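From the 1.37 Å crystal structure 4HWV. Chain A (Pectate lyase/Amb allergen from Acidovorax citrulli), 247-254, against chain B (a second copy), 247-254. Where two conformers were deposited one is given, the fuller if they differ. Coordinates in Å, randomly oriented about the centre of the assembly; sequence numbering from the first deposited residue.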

# COMPACT_ATOMS: atom_id res chain seq x y z
N GLY A 247 2.86 -4.91 -2.70
CA GLY A 247 2.44 -4.48 -1.38
C GLY A 247 1.76 -3.13 -1.44
O GLY A 247 0.99 -2.86 -2.36
N ASP A 248 2.08 -2.26 -0.47
CA ASP A 248 1.43 -0.95 -0.41
C ASP A 248 2.33 0.17 -0.92
O ASP A 248 2.09 1.33 -0.59
CB ASP A 248 0.91 -0.66 1.01
CG ASP A 248 2.02 -0.37 1.98
OD1 ASP A 248 3.18 -0.75 1.69
OD2 ASP A 248 1.75 0.24 3.04
N ARG A 249 3.37 -0.16 -1.69
CA ARG A 249 4.15 0.86 -2.39
C ARG A 249 3.99 0.67 -3.89
O ARG A 249 4.88 0.13 -4.57
CB ARG A 249 5.62 0.82 -1.97
CG ARG A 249 5.83 1.44 -0.59
CD ARG A 249 7.31 1.59 -0.22
NE ARG A 249 7.91 0.28 -0.01
CZ ARG A 249 9.14 0.10 0.49
NH1 ARG A 249 9.92 1.14 0.79
NH2 ARG A 249 9.56 -1.14 0.70
N HIS A 250 2.85 1.09 -4.41
CA HIS A 250 2.61 1.00 -5.84
C HIS A 250 3.44 2.02 -6.59
O HIS A 250 3.73 3.12 -6.08
CB HIS A 250 1.13 1.23 -6.15
CG HIS A 250 0.24 0.12 -5.69
ND1 HIS A 250 -1.10 0.08 -5.99
CD2 HIS A 250 0.51 -1.00 -4.99
CE1 HIS A 250 -1.63 -1.02 -5.48
NE2 HIS A 250 -0.67 -1.70 -4.87
N ASP A 251 3.79 1.68 -7.83
CA ASP A 251 4.63 2.54 -8.66
C ASP A 251 4.07 3.94 -8.85
O ASP A 251 4.82 4.90 -9.02
CB ASP A 251 4.83 1.90 -10.03
CG ASP A 251 5.60 0.60 -9.96
OD1 ASP A 251 6.17 0.29 -8.90
OD2 ASP A 251 5.61 -0.11 -10.99
N HIS A 252 2.75 4.03 -8.82
CA HIS A 252 2.05 5.31 -8.94
C HIS A 252 2.53 6.34 -7.92
O HIS A 252 2.44 7.56 -8.17
CB HIS A 252 0.54 5.04 -8.80
CG HIS A 252 -0.35 6.16 -9.23
ND1 HIS A 252 -0.82 7.12 -8.35
CD2 HIS A 252 -0.88 6.47 -10.44
CE1 HIS A 252 -1.59 7.97 -9.00
NE2 HIS A 252 -1.66 7.59 -10.26
N ALA A 253 3.04 5.89 -6.78
CA ALA A 253 3.52 6.80 -5.73
C ALA A 253 4.85 7.46 -6.05
O ALA A 253 5.26 8.40 -5.36
CB ALA A 253 3.64 6.07 -4.40
N PHE A 254 5.54 6.96 -7.07
CA PHE A 254 6.90 7.38 -7.36
C PHE A 254 7.05 7.78 -8.83
O PHE A 254 7.71 7.11 -9.61
CB PHE A 254 7.89 6.26 -7.00
CG PHE A 254 7.69 5.71 -5.62
CD1 PHE A 254 8.14 6.39 -4.50
CD2 PHE A 254 7.02 4.50 -5.44
CE1 PHE A 254 7.92 5.88 -3.23
CE2 PHE A 254 6.80 3.99 -4.18
CZ PHE A 254 7.26 4.68 -3.07
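Chain B (247-254) GDRHDHAF

Two copies of one sequence meet here through the same aspartate, yet Asp248(A) and Asp248(B) do different work. In chain A the carboxylate receives two histidines of the partner: His252(B) NE2 donates to Asp248(A) OD1 at 2.6 Å, almost linearly, and His250(B) ND1 donates to Asp248(A) OD2, also at 2.6 Å. In chain B it takes one, through a very short hydrogen bond of 2.5 Å from His252(A) ND1 to Asp248(B) OD2. Different rotamers accompany the asymmetry: Asp248(A) is p and Asp248(B), in the conformer given, is m; His252(A) is t, His252(B) p.

The backbones are alike except at Asp248(A) and Asp248(B), where phi/psi is -104/20 and -67/-23. Each runs as a loop into a 3-10 segment at 251-253, where Ala253(B) N hydrogen-bonds back to His250(B) O at 3.0 Å. End to end, the stretches run roughly across one another. Ala253(A) lies over Asp248(B), its CB 3.3 Å from Asp248(B) O, while Arg249(A) CD packs 3.6 Å from Ala253(B) CB. The carbonyls Asp248(A) O and Asp248(B) O stand 4.2 Å apart; lacking protons, they are joined by water 1, which donates to each at 2.8 Å. The principle is general: identical segments can use the same residues on both sides without pairing the same atoms.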

# COMPACT_ATOMS: atom_id res chain seq x y z
N GLY B 247 -3.94 6.55 0.95
CA GLY B 247 -3.84 6.44 -0.50
C GLY B 247 -2.56 5.78 -0.96
O GLY B 247 -2.11 4.77 -0.42
N ASP B 248 -1.94 6.37 -1.98
CA ASP B 248 -0.72 5.87 -2.62
C ASP B 248 0.51 5.91 -1.74
O ASP B 248 1.50 5.25 -2.03
CB ASP B 248 -0.33 6.77 -3.80
CG ASP B 248 -1.25 6.64 -4.97
OD1 ASP B 248 -2.13 5.77 -4.95
OD2 ASP B 248 -1.06 7.43 -5.92
N ARG B 249 0.48 6.79 -0.73
CA ARG B 249 1.67 7.14 0.02
C ARG B 249 1.55 6.77 1.48
O ARG B 249 1.12 7.56 2.31
CB ARG B 249 2.06 8.61 -0.20
CG ARG B 249 2.57 8.87 -1.60
CD ARG B 249 3.12 10.26 -1.78
NE ARG B 249 2.04 11.23 -1.78
CZ ARG B 249 2.20 12.50 -2.11
NH1 ARG B 249 3.42 12.95 -2.43
NH2 ARG B 249 1.16 13.31 -2.11
N HIS B 250 1.92 5.54 1.79
CA HIS B 250 1.82 5.05 3.16
C HIS B 250 3.07 5.41 3.96
O HIS B 250 4.17 5.53 3.42
CB HIS B 250 1.59 3.54 3.16
CG HIS B 250 0.22 3.17 2.70
ND1 HIS B 250 -0.24 1.87 2.76
CD2 HIS B 250 -0.82 3.92 2.25
CE1 HIS B 250 -1.49 1.83 2.31
NE2 HIS B 250 -1.86 3.06 2.00
N ASP B 251 2.90 5.61 5.26
CA ASP B 251 3.95 6.17 6.09
C ASP B 251 5.25 5.39 6.06
O ASP B 251 6.31 5.99 6.12
CB ASP B 251 3.49 6.28 7.54
CG ASP B 251 2.38 7.27 7.74
OD1 ASP B 251 2.09 8.07 6.82
OD2 ASP B 251 1.82 7.27 8.85
N HIS B 252 5.20 4.06 5.98
CA HIS B 252 6.46 3.35 6.07
C HIS B 252 7.35 3.61 4.85
O HIS B 252 8.55 3.33 4.90
CB HIS B 252 6.26 1.84 6.28
CG HIS B 252 5.93 1.09 5.03
ND1 HIS B 252 6.89 0.51 4.24
CD2 HIS B 252 4.74 0.83 4.44
CE1 HIS B 252 6.31 -0.11 3.22
NE2 HIS B 252 5.00 0.06 3.33
N ALA B 253 6.77 4.14 3.77
CA ALA B 253 7.54 4.53 2.58
C ALA B 253 8.39 5.78 2.81
O ALA B 253 9.18 6.13 1.94
CB ALA B 253 6.61 4.76 1.38
N PHE B 254 8.22 6.44 3.95
CA PHE B 254 8.93 7.70 4.29
C PHE B 254 9.58 7.53 5.66
O PHE B 254 9.15 8.09 6.66
CB PHE B 254 7.97 8.89 4.21
CG PHE B 254 7.27 8.93 2.89
CD1 PHE B 254 7.90 9.49 1.78
CD2 PHE B 254 6.02 8.35 2.73
CE1 PHE B 254 7.29 9.46 0.53
CE2 PHE B 254 5.41 8.33 1.49
CZ PHE B 254 6.04 8.90 0.40
O HOH W 1 3.14 3.86 -0.24
O HOH W 2 0.96 2.83 -3.31
O HOH W 3 -0.63 2.34 -0.85
O HOH W 4 10.00 4.13 0.12